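Local coordinates for protein rhamnosidase B (Bacillus sp., PDB 2OKX) that hydrolyses terminal alpha-L-rhamnose residues from rhamnosides, as a family 78 glycoside hydrolase, probably with inversion at the anomeric carbon, at residues F632-C637 and V703-D708; H663-I668 and D723-R728. All coordinates share one frame; numbering follows the deposited sequence.

Interaction 1 (F632-C637 and V703-D708); sequences FWILAC and VKALRD
Ile634 and Leu635 on one helix meet Lys704, Ala705 and Asp708 on another in a buried helix pair, running in the same general direction, of the alpha-helical barrel of this glycoside hydrolase, within its six-hairpin glycosidase domain. The two axes come within 9.3 Å and cross at 31°, and no hydrogen bond spans the two segments, whose side chains meet by packing. The CB of Ile634 is directed toward the other helix. Its CG2, anti to the backbone N, comes to 4.1 Å from the carbonyl O of Ala705, while the other branch carries CD1 to 4.4 Å from the methyl CB of Ala705. The small Ala705 is consistent with the CA atoms of Ile634 and Ala705 lying 6.5 Å apart. Leu635, one residue on, lies across two polar chains. Its branch point CG rests 3.9 Å from Asp708 OD1, and its CD1 touches the end of Lys704, 4.0 Å from NZ. Lys704 gets there because its chain is fully extended, with CG anti to the backbone N (chi1 -174°). The buried carboxylate of Asp708 is answered through OD2, which forms a salt bridge with Arg638 on the same helix as Leu635, so that a charge pair links the same two helices beside the packing. Beyond the pair, Ile634 also packs on Leu661 of helix 647-665, Leu635 on Arg581 of helix 577-590, and Val703 on Leu732 of helix 723-739.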
# COMPACT_ATOMS: atom_id res chain seq x y z
N PHE A 632 0.28 17.03 9.03
CA PHE A 632 1.60 16.56 8.62
C PHE A 632 1.87 16.95 7.18
O PHE A 632 3.02 17.12 6.77
CB PHE A 632 1.73 15.04 8.81
CG PHE A 632 1.69 14.60 10.24
CD1 PHE A 632 2.10 15.46 11.26
CD2 PHE A 632 1.25 13.32 10.58
CE1 PHE A 632 2.06 15.06 12.60
CE2 PHE A 632 1.20 12.92 11.91
CZ PHE A 632 1.61 13.79 12.92
N TRP A 633 0.79 17.09 6.40
CA TRP A 633 0.91 17.49 5.01
C TRP A 633 1.42 18.93 4.98
O TRP A 633 2.27 19.29 4.17
CB TRP A 633 -0.46 17.43 4.31
CG TRP A 633 -0.48 18.09 2.95
CD1 TRP A 633 0.12 17.63 1.82
CD2 TRP A 633 -1.10 19.33 2.61
NE1 TRP A 633 -0.08 18.51 0.78
CE2 TRP A 633 -0.83 19.57 1.24
CE3 TRP A 633 -1.86 20.27 3.32
CZ2 TRP A 633 -1.30 20.71 0.57
CZ3 TRP A 633 -2.32 21.40 2.65
CH2 TRP A 633 -2.04 21.61 1.29
N ILE A 634 0.88 19.77 5.87
CA ILE A 634 1.31 21.16 5.93
C ILE A 634 2.79 21.18 6.32
O ILE A 634 3.58 21.92 5.75
CB ILE A 634 0.48 21.96 6.95
CG1 ILE A 634 -0.97 22.09 6.44
CG2 ILE A 634 1.09 23.34 7.18
CD1 ILE A 634 -1.92 22.75 7.42
N LEU A 635 3.15 20.35 7.29
CA LEU A 635 4.53 20.26 7.75
C LEU A 635 5.40 19.86 6.56
O LEU A 635 6.43 20.49 6.30
CB LEU A 635 4.65 19.19 8.84
CG LEU A 635 5.72 19.37 9.92
CD1 LEU A 635 5.98 18.02 10.57
CD2 LEU A 635 7.01 19.93 9.35
N ALA A 636 4.99 18.82 5.84
CA ALA A 636 5.75 18.35 4.69
C ALA A 636 5.93 19.44 3.64
O ALA A 636 6.98 19.53 3.00
CB ALA A 636 5.07 17.12 4.08
N CYS A 637 4.89 20.25 3.44
CA CYS A 637 4.96 21.35 2.48
C CYS A 637 6.03 22.34 2.92
O CYS A 637 6.85 22.78 2.11
CB CYS A 637 3.61 22.07 2.37
SG CYS A 637 2.34 21.17 1.46
N VAL A 703 -1.79 23.65 16.63
CA VAL A 703 -1.05 24.84 17.02
C VAL A 703 0.19 24.95 16.14
O VAL A 703 0.42 25.98 15.50
CB VAL A 703 -0.60 24.76 18.50
CG1 VAL A 703 0.32 25.93 18.83
CG2 VAL A 703 -1.83 24.77 19.41
N LYS A 704 0.98 23.88 16.10
CA LYS A 704 2.21 23.88 15.31
C LYS A 704 1.93 24.06 13.82
O LYS A 704 2.69 24.72 13.12
CB LYS A 704 3.00 22.59 15.53
CG LYS A 704 4.35 22.59 14.83
CD LYS A 704 5.07 21.27 14.97
CE LYS A 704 6.28 21.21 14.04
NZ LYS A 704 6.88 19.85 14.01
N ALA A 705 0.83 23.48 13.34
CA ALA A 705 0.47 23.60 11.93
C ALA A 705 0.16 25.06 11.60
O ALA A 705 0.56 25.57 10.56
CB ALA A 705 -0.74 22.72 11.62
N LEU A 706 -0.56 25.72 12.50
CA LEU A 706 -0.92 27.12 12.31
C LEU A 706 0.34 27.98 12.22
O LEU A 706 0.41 28.92 11.44
CB LEU A 706 -1.78 27.60 13.48
CG LEU A 706 -3.20 27.02 13.52
CD1 LEU A 706 -3.79 27.20 14.91
CD2 LEU A 706 -4.04 27.71 12.45
N ARG A 707 1.34 27.64 13.03
CA ARG A 707 2.60 28.37 13.04
C ARG A 707 3.47 28.00 11.84
O ARG A 707 4.02 28.88 11.17
CB ARG A 707 3.34 28.12 14.35
CG ARG A 707 2.64 28.75 15.54
CD ARG A 707 3.17 28.25 16.86
NE ARG A 707 2.57 28.97 17.98
CZ ARG A 707 2.63 28.58 19.25
NH1 ARG A 707 2.06 29.32 20.19
NH2 ARG A 707 3.25 27.46 19.57
N ASP A 708 3.58 26.71 11.56
CA ASP A 708 4.38 26.25 10.43
C ASP A 708 3.88 26.87 9.12
O ASP A 708 4.66 27.08 8.19
CB ASP A 708 4.31 24.72 10.31
CG ASP A 708 5.13 24.01 11.38
OD1 ASP A 708 4.96 22.78 11.54
OD2 ASP A 708 5.95 24.67 12.05

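Interaction 2 (H663-I668 and D723-R728); sequences HYLEHI and DAFAAR
Leu665 fits between Phe725 and Arg728, two residues one helical turn apart. Its CD1 lies 3.8 Å from Phe725 CD2, approaching the ring obliquely, and its CD2 sits over one face of the Arg728 guanidinium, offset toward the rim. Leucine and arginine run past each other in opposite directions, and Ile668 CD1 adds a methyl contact, 4.1 Å from Arg728 NH1. Bends at chi2 (-77°) and chi3 (-127°) fold the arginine chain back over the leucine. Its NH2 stays 3.5 Å from Leu665 O, and a water lying in the guanidinium plane makes the polar link: it accepts from Arg728 NH2 at 2.7 Å and donates to Leu665 O at 2.7 Å and to Ile668 O at 3.0 Å. Those two carbonyls belong to the first and last residues of a type I beta turn at the C-terminal end of helix 647-665, so within the helical barrel a turn is tied to the start of helix 723-739. A methionine in place of Arg728 would probably leave the bridging water without its donor and loosen the turn's tie to that helix. Further out, Phe725 is lodged against Trp654, Lys658 and Leu661 of helix 647-665.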
# COMPACT_ATOMS: atom_id res chain seq x y z
N HIS A 663 -10.77 26.02 7.72
CA HIS A 663 -11.86 25.12 8.09
C HIS A 663 -11.60 24.32 9.36
O HIS A 663 -12.55 23.96 10.06
CB HIS A 663 -12.19 24.19 6.92
CG HIS A 663 -12.88 24.89 5.78
ND1 HIS A 663 -12.21 25.73 4.91
CD2 HIS A 663 -14.18 24.93 5.42
CE1 HIS A 663 -13.07 26.25 4.06
NE2 HIS A 663 -14.27 25.79 4.35
N TYR A 664 -10.35 24.04 9.68
CA TYR A 664 -10.06 23.31 10.91
C TYR A 664 -10.38 24.21 12.11
O TYR A 664 -10.84 23.73 13.15
CB TYR A 664 -8.60 22.85 10.97
CG TYR A 664 -8.37 21.50 10.33
CD1 TYR A 664 -7.95 21.39 9.01
CD2 TYR A 664 -8.63 20.32 11.04
CE1 TYR A 664 -7.80 20.14 8.40
CE2 TYR A 664 -8.47 19.07 10.45
CZ TYR A 664 -8.06 18.99 9.13
OH TYR A 664 -7.92 17.75 8.53
N LEU A 665 -10.13 25.50 11.94
CA LEU A 665 -10.39 26.47 13.00
C LEU A 665 -11.88 26.57 13.33
O LEU A 665 -12.26 26.84 14.47
CB LEU A 665 -9.86 27.85 12.60
CG LEU A 665 -8.34 28.03 12.64
CD1 LEU A 665 -7.95 29.41 12.12
CD2 LEU A 665 -7.85 27.83 14.07
N GLU A 666 -12.72 26.35 12.32
CA GLU A 666 -14.17 26.41 12.52
C GLU A 666 -14.63 25.27 13.41
O GLU A 666 -15.76 25.27 13.90
CB GLU A 666 -14.90 26.35 11.18
CG GLU A 666 -14.56 27.50 10.23
CD GLU A 666 -15.21 27.34 8.87
OE1 GLU A 666 -14.94 28.16 7.98
OE2 GLU A 666 -15.99 26.38 8.70
N HIS A 667 -13.76 24.29 13.63
CA HIS A 667 -14.11 23.14 14.47
C HIS A 667 -13.72 23.35 15.92
O HIS A 667 -13.84 22.45 16.74
CB HIS A 667 -13.47 21.88 13.90
CG HIS A 667 -14.16 21.36 12.68
ND1 HIS A 667 -15.23 20.50 12.74
CD2 HIS A 667 -13.97 21.63 11.37
CE1 HIS A 667 -15.68 20.28 11.51
NE2 HIS A 667 -14.93 20.95 10.66
N ILE A 668 -13.24 24.55 16.23
CA ILE A 668 -12.87 24.90 17.60
C ILE A 668 -14.12 25.58 18.17
O ILE A 668 -14.60 26.56 17.60
CB ILE A 668 -11.68 25.89 17.64
CG1 ILE A 668 -10.42 25.20 17.11
CG2 ILE A 668 -11.47 26.39 19.06
CD1 ILE A 668 -9.19 26.10 17.07
N ASP A 723 -0.82 35.90 9.86
CA ASP A 723 -0.83 36.49 11.20
C ASP A 723 -2.06 36.09 12.00
O ASP A 723 -1.98 35.90 13.21
CB ASP A 723 -0.72 38.01 11.13
CG ASP A 723 0.65 38.48 10.67
OD1 ASP A 723 0.92 38.44 9.46
OD2 ASP A 723 1.46 38.86 11.54
N ALA A 724 -3.19 35.96 11.32
CA ALA A 724 -4.43 35.56 11.99
C ALA A 724 -4.27 34.16 12.57
O ALA A 724 -4.70 33.89 13.69
CB ALA A 724 -5.59 35.60 11.00
N PHE A 725 -3.64 33.28 11.80
CA PHE A 725 -3.40 31.91 12.24
C PHE A 725 -2.47 31.92 13.44
O PHE A 725 -2.62 31.12 14.37
CB PHE A 725 -2.78 31.07 11.12
CG PHE A 725 -3.72 30.76 9.98
CD1 PHE A 725 -3.22 30.29 8.77
CD2 PHE A 725 -5.09 30.91 10.12
CE1 PHE A 725 -4.07 29.98 7.71
CE2 PHE A 725 -5.96 30.61 9.07
CZ PHE A 725 -5.45 30.14 7.86
N ALA A 726 -1.50 32.83 13.42
CA ALA A 726 -0.54 32.95 14.51
C ALA A 726 -1.25 33.31 15.82
O ALA A 726 -0.93 32.77 16.88
CB ALA A 726 0.51 34.00 14.17
N ALA A 727 -2.21 34.23 15.74
CA ALA A 727 -2.96 34.66 16.92
C ALA A 727 -3.75 33.49 17.49
O ALA A 727 -3.71 33.22 18.70
CB ALA A 727 -3.90 35.80 16.56
N ARG A 728 -4.47 32.79 16.62
CA ARG A 728 -5.27 31.64 17.01
C ARG A 728 -4.41 30.57 17.67
O ARG A 728 -4.84 29.90 18.61
CB ARG A 728 -5.97 31.07 15.78
CG ARG A 728 -7.14 31.90 15.29
CD ARG A 728 -8.36 31.69 16.18
NE ARG A 728 -9.52 31.31 15.39
CZ ARG A 728 -10.51 30.53 15.82
NH1 ARG A 728 -10.47 30.04 17.06
NH2 ARG A 728 -11.52 30.24 15.03
O HOH W 1 -13.69 28.77 15.80

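Both interactions lie in the six-hairpin glycosidase domain, their centres 13 Å apart and on the same side of the chain's centre. Helices 627-644 and 647-665 are consecutive, as are 696-715 and 723-739, and each interaction takes one helix from each pair. The segments therefore alternate along the chain: 632-637, 663-668, 703-708, 723-728. Leu706 joins the two sites, with its CB 3.7 Å from Phe725 O and its CD2 4.1 Å from Leu665 CD2. Interaction 1 is buried, whereas interaction 2 is partly buried and farther from the chain's centre. Together they illustrate how successive helix pairs are packed side by side to build an alpha barrel.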